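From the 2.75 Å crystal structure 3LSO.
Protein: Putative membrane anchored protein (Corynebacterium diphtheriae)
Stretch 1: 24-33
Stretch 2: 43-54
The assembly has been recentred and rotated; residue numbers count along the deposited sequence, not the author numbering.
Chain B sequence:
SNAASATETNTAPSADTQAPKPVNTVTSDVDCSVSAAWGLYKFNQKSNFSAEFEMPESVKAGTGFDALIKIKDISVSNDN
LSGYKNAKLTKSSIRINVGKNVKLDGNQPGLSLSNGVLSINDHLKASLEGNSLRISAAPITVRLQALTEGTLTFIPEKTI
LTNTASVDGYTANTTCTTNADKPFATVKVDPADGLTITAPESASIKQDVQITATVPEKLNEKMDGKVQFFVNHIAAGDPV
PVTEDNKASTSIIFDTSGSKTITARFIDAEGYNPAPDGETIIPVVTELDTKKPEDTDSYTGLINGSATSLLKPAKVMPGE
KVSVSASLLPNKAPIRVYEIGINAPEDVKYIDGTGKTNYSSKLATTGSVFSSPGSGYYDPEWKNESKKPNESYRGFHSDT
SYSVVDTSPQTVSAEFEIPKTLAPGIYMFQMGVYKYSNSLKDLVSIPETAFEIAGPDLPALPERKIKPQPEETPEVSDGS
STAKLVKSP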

ATOM      1  N   ASN B  24      -9.708  18.223 -22.772  1.00 49.59           N
ATOM      2  CA  ASN B  24      -9.929  16.784 -23.085  1.00 49.83           C
ATOM      3  C   ASN B  24     -11.097  16.607 -24.053  1.00 50.08           C
ATOM      4  O   ASN B  24     -11.817  15.612 -23.971  1.00 50.35           O
ATOM      5  CB  ASN B  24     -10.183  15.999 -21.802  1.00 49.62           C
ATOM      6  N   THR B  25     -11.266  17.565 -24.973  1.00 50.32           N
ATOM      7  CA  THR B  25     -12.461  17.673 -25.872  1.00 50.36           C
ATOM      8  C   THR B  25     -12.273  17.144 -27.320  1.00 50.23           C
ATOM      9  O   THR B  25     -11.566  17.769 -28.129  1.00 50.42           O
ATOM     10  CB  THR B  25     -13.011  19.153 -25.932  1.00 50.57           C
ATOM     11  OG1 THR B  25     -13.882  19.309 -27.066  1.00 49.94           O
ATOM     12  CG2 THR B  25     -11.853  20.210 -25.995  1.00 50.12           C
ATOM     13  N   VAL B  26     -12.931  16.029 -27.659  1.00 49.62           N
ATOM     14  CA  VAL B  26     -12.584  15.299 -28.901  1.00 49.13           C
ATOM     15  C   VAL B  26     -13.591  15.366 -30.082  1.00 48.43           C
ATOM     16  O   VAL B  26     -14.617  14.678 -30.081  1.00 48.57           O
ATOM     17  CB  VAL B  26     -12.149  13.823 -28.605  1.00 49.30           C
ATOM     18  CG1 VAL B  26     -11.293  13.282 -29.759  1.00 50.02           C
ATOM     19  CG2 VAL B  26     -11.360  13.732 -27.291  1.00 48.48           C
ATOM     20  N   THR B  27     -13.258  16.178 -31.092  1.00 47.52           N
ATOM     21  CA  THR B  27     -14.085  16.365 -32.305  1.00 46.61           C
ATOM     22  C   THR B  27     -13.657  15.441 -33.456  1.00 46.04           C
ATOM     23  O   THR B  27     -12.556  14.891 -33.450  1.00 45.88           O
ATOM     24  CB  THR B  27     -13.984  17.801 -32.861  1.00 46.50           C
ATOM     25  OG1 THR B  27     -12.687  17.975 -33.435  1.00 46.37           O
ATOM     26  CG2 THR B  27     -14.192  18.854 -31.780  1.00 46.51           C
ATOM     27  N   SER B  28     -14.524  15.311 -34.461  1.00 45.46           N
ATOM     28  CA  SER B  28     -14.318  14.350 -35.553  1.00 44.62           C
ATOM     29  C   SER B  28     -15.381  14.428 -36.642  1.00 43.83           C
ATOM     30  O   SER B  28     -16.563  14.570 -36.359  1.00 43.60           O
ATOM     31  CB  SER B  28     -14.280  12.922 -35.005  1.00 45.01           C
ATOM     32  OG  SER B  28     -15.416  12.652 -34.197  1.00 44.69           O
ATOM     33  N   ASP B  29     -14.933  14.291 -37.886  1.00 43.14           N
ATOM     34  CA  ASP B  29     -15.780  14.368 -39.069  1.00 42.37           C
ATOM     35  C   ASP B  29     -16.807  13.257 -39.122  1.00 41.58           C
ATOM     36  O   ASP B  29     -16.477  12.094 -38.926  1.00 41.36           O
ATOM     37  CB  ASP B  29     -14.910  14.312 -40.322  1.00 42.49           C
ATOM     38  CG  ASP B  29     -13.997  15.509 -40.445  1.00 43.31           C
ATOM     39  OD1 ASP B  29     -14.258  16.520 -39.756  1.00 43.84           O
ATOM     40  OD2 ASP B  29     -13.024  15.452 -41.234  1.00 44.51           O
ATOM     41  N   VAL B  30     -18.055  13.633 -39.385  1.00 40.81           N
ATOM     42  CA  VAL B  30     -19.144  12.672 -39.587  1.00 40.00           C
ATOM     43  C   VAL B  30     -19.698  12.791 -40.982  1.00 39.35           C
ATOM     44  O   VAL B  30     -19.595  13.844 -41.612  1.00 39.52           O
ATOM     45  CB  VAL B  30     -20.315  12.835 -38.564  1.00 39.96           C
ATOM     46  CG1 VAL B  30     -19.919  12.308 -37.231  1.00 39.68           C
ATOM     47  CG2 VAL B  30     -20.732  14.275 -38.422  1.00 40.36           C
ATOM     48  N   ASP B  31     -20.272  11.697 -41.465  1.00 38.76           N
ATOM     49  CA  ASP B  31     -20.930  11.671 -42.764  1.00 38.03           C
ATOM     50  C   ASP B  31     -22.356  11.167 -42.559  1.00 37.08           C
ATOM     51  O   ASP B  31     -22.585   9.967 -42.380  1.00 36.89           O
ATOM     52  CB  ASP B  31     -20.156  10.773 -43.730  1.00 38.29           C
ATOM     53  CG  ASP B  31     -20.497  11.036 -45.194  1.00 39.75           C
ATOM     54  OD1 ASP B  31     -21.656  11.402 -45.519  1.00 39.73           O
ATOM     55  OD2 ASP B  31     -19.581  10.864 -46.032  1.00 42.40           O
ATOM     56  N   CYS B  32     -23.308  12.092 -42.578  1.00 35.98           N
ATOM     57  CA  CYS B  32     -24.698  11.769 -42.263  1.00 35.00           C
ATOM     58  C   CYS B  32     -25.547  11.478 -43.498  1.00 34.01           C
ATOM     59  O   CYS B  32     -25.504  12.228 -44.465  1.00 34.13           O
ATOM     60  CB  CYS B  32     -25.314  12.897 -41.432  1.00 34.99           C
ATOM     61  SG  CYS B  32     -24.467  13.130 -39.834  1.00 36.45           S
ATOM     62  N   SER B  33     -26.278  10.366 -43.470  1.00 32.99           N
ATOM     63  CA  SER B  33     -27.305  10.069 -44.470  1.00 32.32           C
ATOM     64  C   SER B  33     -28.690  10.256 -43.882  1.00 31.47           C
ATOM     65  O   SER B  33     -28.992   9.753 -42.793  1.00 31.48           O
ATOM     66  CB  SER B  33     -27.207   8.632 -44.992  1.00 32.34           C
ATOM     67  OG  SER B  33     -26.031   8.436 -45.734  1.00 33.33           O
ATOM     68  N   PHE B  43     -31.054  12.390 -48.976  1.00 34.26           N
ATOM     69  CA  PHE B  43     -29.960  13.337 -49.099  1.00 35.15           C
ATOM     70  C   PHE B  43     -28.890  13.033 -48.031  1.00 36.04           C
ATOM     71  O   PHE B  43     -29.022  12.076 -47.263  1.00 36.32           O
ATOM     72  CB  PHE B  43     -30.447  14.806 -49.140  1.00 34.84           C
ATOM     73  CG  PHE B  43     -30.993  15.312 -47.839  1.00 35.31           C
ATOM     74  CD1 PHE B  43     -30.184  16.037 -46.969  1.00 35.19           C
ATOM     75  CD2 PHE B  43     -32.312  15.063 -47.476  1.00 35.90           C
ATOM     76  CE1 PHE B  43     -30.675  16.494 -45.742  1.00 35.17           C
ATOM     77  CE2 PHE B  43     -32.815  15.523 -46.252  1.00 35.92           C
ATOM     78  CZ  PHE B  43     -31.992  16.245 -45.388  1.00 35.32           C
ATOM     79  N   ASN B  44     -27.856  13.864 -47.959  1.00 36.99           N
ATOM     80  CA  ASN B  44     -26.547  13.385 -47.575  1.00 37.71           C
ATOM     81  C   ASN B  44     -25.637  14.558 -47.221  1.00 38.31           C
ATOM     82  O   ASN B  44     -25.410  15.442 -48.054  1.00 38.86           O
ATOM     83  CB  ASN B  44     -26.022  12.642 -48.814  1.00 37.98           C
ATOM     84  CG  ASN B  44     -24.689  12.054 -48.617  1.00 37.89           C
ATOM     85  OD1 ASN B  44     -24.515  11.184 -47.769  1.00 41.42           O
ATOM     86  ND2 ASN B  44     -23.727  12.496 -49.408  1.00 36.53           N
ATOM     87  N   GLN B  45     -25.111  14.591 -46.001  1.00 39.00           N
ATOM     88  CA  GLN B  45     -24.298  15.746 -45.594  1.00 39.95           C
ATOM     89  C   GLN B  45     -23.141  15.469 -44.640  1.00 40.17           C
ATOM     90  O   GLN B  45     -23.341  14.943 -43.548  1.00 39.99           O
ATOM     91  CB  GLN B  45     -25.187  16.835 -44.991  1.00 40.26           C
ATOM     92  CG  GLN B  45     -24.602  18.246 -45.143  1.00 41.51           C
ATOM     93  CD  GLN B  45     -25.196  19.247 -44.164  1.00 42.87           C
ATOM     94  OE1 GLN B  45     -25.918  18.873 -43.228  1.00 43.66           O
ATOM     95  NE2 GLN B  45     -24.885  20.525 -44.365  1.00 43.05           N
ATOM     96  N   LYS B  46     -21.941  15.855 -45.063  1.00 40.87           N
ATOM     97  CA  LYS B  46     -20.752  15.783 -44.222  1.00 41.87           C
ATOM     98  C   LYS B  46     -20.801  16.867 -43.162  1.00 42.36           C
ATOM     99  O   LYS B  46     -21.219  17.988 -43.438  1.00 42.23           O
ATOM    100  CB  LYS B  46     -19.471  15.927 -45.054  1.00 42.04           C
ATOM    101  CG  LYS B  46     -18.896  14.609 -45.574  1.00 42.85           C
ATOM    102  CD  LYS B  46     -17.480  14.761 -46.119  1.00 43.92           C
ATOM    103  CE  LYS B  46     -17.470  15.450 -47.477  1.00 45.23           C
ATOM    104  NZ  LYS B  46     -18.520  14.875 -48.369  1.00 45.73           N
ATOM    105  N   SER B  47     -20.354  16.520 -41.955  1.00 43.37           N
ATOM    106  CA  SER B  47     -20.421  17.412 -40.796  1.00 44.19           C
ATOM    107  C   SER B  47     -19.309  17.170 -39.746  1.00 45.32           C
ATOM    108  O   SER B  47     -18.270  16.561 -40.050  1.00 45.58           O
ATOM    109  CB  SER B  47     -21.795  17.290 -40.153  1.00 43.79           C
ATOM    110  OG  SER B  47     -21.961  18.268 -39.157  1.00 43.30           O
ATOM    111  N   ASN B  48     -19.539  17.661 -38.520  1.00 46.42           N
ATOM    112  CA  ASN B  48     -18.591  17.559 -37.395  1.00 47.29           C
ATOM    113  C   ASN B  48     -19.297  17.333 -36.058  1.00 47.87           C
ATOM    114  O   ASN B  48     -20.324  17.951 -35.789  1.00 48.05           O
ATOM    115  CB  ASN B  48     -17.710  18.816 -37.309  1.00 47.37           C
ATOM    116  CG  ASN B  48     -16.414  18.675 -38.094  1.00 47.83           C
ATOM    117  OD1 ASN B  48     -16.215  19.326 -39.127  1.00 47.37           O
ATOM    118  ND2 ASN B  48     -15.526  17.808 -37.610  1.00 48.14           N
ATOM    119  N   PHE B  49     -18.725  16.467 -35.220  1.00 48.61           N
ATOM    120  CA  PHE B  49     -19.331  16.049 -33.950  1.00 48.99           C
ATOM    121  C   PHE B  49     -18.359  16.226 -32.802  1.00 49.24           C
ATOM    122  O   PHE B  49     -17.415  15.448 -32.661  1.00 49.56           O
ATOM    123  CB  PHE B  49     -19.735  14.584 -34.035  1.00 48.93           C
ATOM    124  CG  PHE B  49     -20.247  14.009 -32.743  1.00 49.78           C
ATOM    125  CD1 PHE B  49     -21.571  14.217 -32.345  1.00 50.36           C
ATOM    126  CD2 PHE B  49     -19.426  13.221 -31.939  1.00 50.13           C
ATOM    127  CE1 PHE B  49     -22.069  13.665 -31.143  1.00 50.25           C
ATOM    128  CE2 PHE B  49     -19.920  12.659 -30.734  1.00 50.47           C
ATOM    129  CZ  PHE B  49     -21.241  12.889 -30.339  1.00 49.87           C
ATOM    130  N   SER B  50     -18.611  17.230 -31.967  1.00 49.50           N
ATOM    131  CA  SER B  50     -17.696  17.581 -30.876  1.00 49.37           C
ATOM    132  C   SER B  50     -18.251  17.252 -29.479  1.00 49.39           C
ATOM    133  O   SER B  50     -19.349  17.681 -29.120  1.00 49.35           O
ATOM    134  CB  SER B  50     -17.293  19.057 -30.976  1.00 49.22           C
ATOM    135  OG  SER B  50     -18.427  19.898 -31.022  1.00 48.67           O
ATOM    136  N   ALA B  51     -17.479  16.492 -28.700  1.00 49.34           N
ATOM    137  CA  ALA B  51     -17.870  16.122 -27.343  1.00 49.32           C
ATOM    138  C   ALA B  51     -16.688  16.061 -26.372  1.00 49.53           C
ATOM    139  O   ALA B  51     -15.563  15.729 -26.752  1.00 49.69           O
ATOM    140  CB  ALA B  51     -18.611  14.807 -27.353  1.00 49.23           C
ATOM    141  N   GLU B  52     -16.964  16.393 -25.113  1.00 49.71           N
ATOM    142  CA  GLU B  52     -15.969  16.359 -24.046  1.00 49.65           C
ATOM    143  C   GLU B  52     -16.405  15.375 -22.958  1.00 49.39           C
ATOM    144  O   GLU B  52     -17.463  15.528 -22.340  1.00 49.43           O
ATOM    145  CB  GLU B  52     -15.759  17.764 -23.474  1.00 49.76           C
ATOM    146  CG  GLU B  52     -15.027  17.796 -22.143  1.00 50.78           C
ATOM    147  CD  GLU B  52     -14.575  19.190 -21.738  1.00 52.12           C
ATOM    148  OE1 GLU B  52     -15.145  20.191 -22.237  1.00 51.96           O
ATOM    149  OE2 GLU B  52     -13.635  19.279 -20.911  1.00 53.28           O
ATOM    150  N   PHE B  53     -15.582  14.358 -22.746  1.00 49.06           N
ATOM    151  CA  PHE B  53     -15.854  13.333 -21.749  1.00 48.87           C
ATOM    152  C   PHE B  53     -15.080  13.619 -20.455  1.00 48.77           C
ATOM    153  O   PHE B  53     -13.953  13.151 -20.279  1.00 48.77           O
ATOM    154  CB  PHE B  53     -15.462  11.963 -22.308  1.00 48.82           C
ATOM    155  CG  PHE B  53     -16.570  11.249 -23.030  1.00 48.40           C
ATOM    156  CD1 PHE B  53     -17.009  11.678 -24.272  1.00 48.15           C
ATOM    157  CD2 PHE B  53     -17.161  10.115 -22.475  1.00 48.26           C
ATOM    158  CE1 PHE B  53     -18.026  10.991 -24.930  1.00 48.23           C
ATOM    159  CE2 PHE B  53     -18.183   9.427 -23.135  1.00 46.50           C
ATOM    160  CZ  PHE B  53     -18.614   9.862 -24.351  1.00 46.33           C
ATOM    161  N   GLU B  54     -15.685  14.392 -19.558  1.00 48.51           N
ATOM    162  CA  GLU B  54     -15.036  14.747 -18.302  1.00 48.31           C
ATOM    163  C   GLU B  54     -15.138  13.588 -17.310  1.00 47.70           C
ATOM    164  O   GLU B  54     -16.179  13.353 -16.698  1.00 47.56           O
ATOM    165  CB  GLU B  54     -15.622  16.042 -17.731  1.00 48.66           C
ATOM    166  CG  GLU B  54     -15.526  17.246 -18.685  1.00 50.28           C
ATOM    167  CD  GLU B  54     -16.198  18.519 -18.152  1.00 52.26           C
ATOM    168  OE1 GLU B  54     -16.744  18.505 -17.024  1.00 53.04           O
ATOM    169  OE2 GLU B  54     -16.178  19.547 -18.867  1.00 52.68           O
TER

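An antiparallel strand pair satisfies its backbone in alternation: one residue spends both its N and its O on the neighbour across the way, and the next turns both elsewhere. The pairing of 29-33 with 43-48, at 151° between strand directions, illustrates the rule. Val-30 and Ser-47 exchange two hydrogen bonds, Val-30 N to Ser-47 O at 3.0 Å and Ser-47 N to Val-30 O at 2.8 Å. Two residues on, Cys-32 and Gln-45 repeat the pattern: Cys-32 N donates to Gln-45 O at 3.0 Å, Gln-45 N to Cys-32 O at 2.8 Å. These four bonds are nearly straight, at 157° to 169°. Three of the four carbonyls also receive CA-H contacts; Lys-46 CA, for example, lies 3.5 Å from Val-30 O.

The non-hydrogen-bonded pairs alternate with these rungs: Asp-31 with Lys-46 lies between them, Asp-29 with Asn-48 and Ser-33 with Asn-44 beyond them. In the Asp-29 pair a side chain supplies a polar link: Asn-48 ND2 reaches Asp-29 OD1 at 2.8 Å, but the 129° angle makes the bond weak. On the other face Val-30 CG1 packs against Phe-49 CB at 3.9 Å.

Beyond the regular ladder, exchange becomes sparser. Phe-49 N donates to Ser-28 O at 3.1 Å, and Val-26 N to Ala-51 O at 2.8 Å. Between them, Phe-49 O accepts a CA-H contact from Thr-27 CA at 3.5 Å.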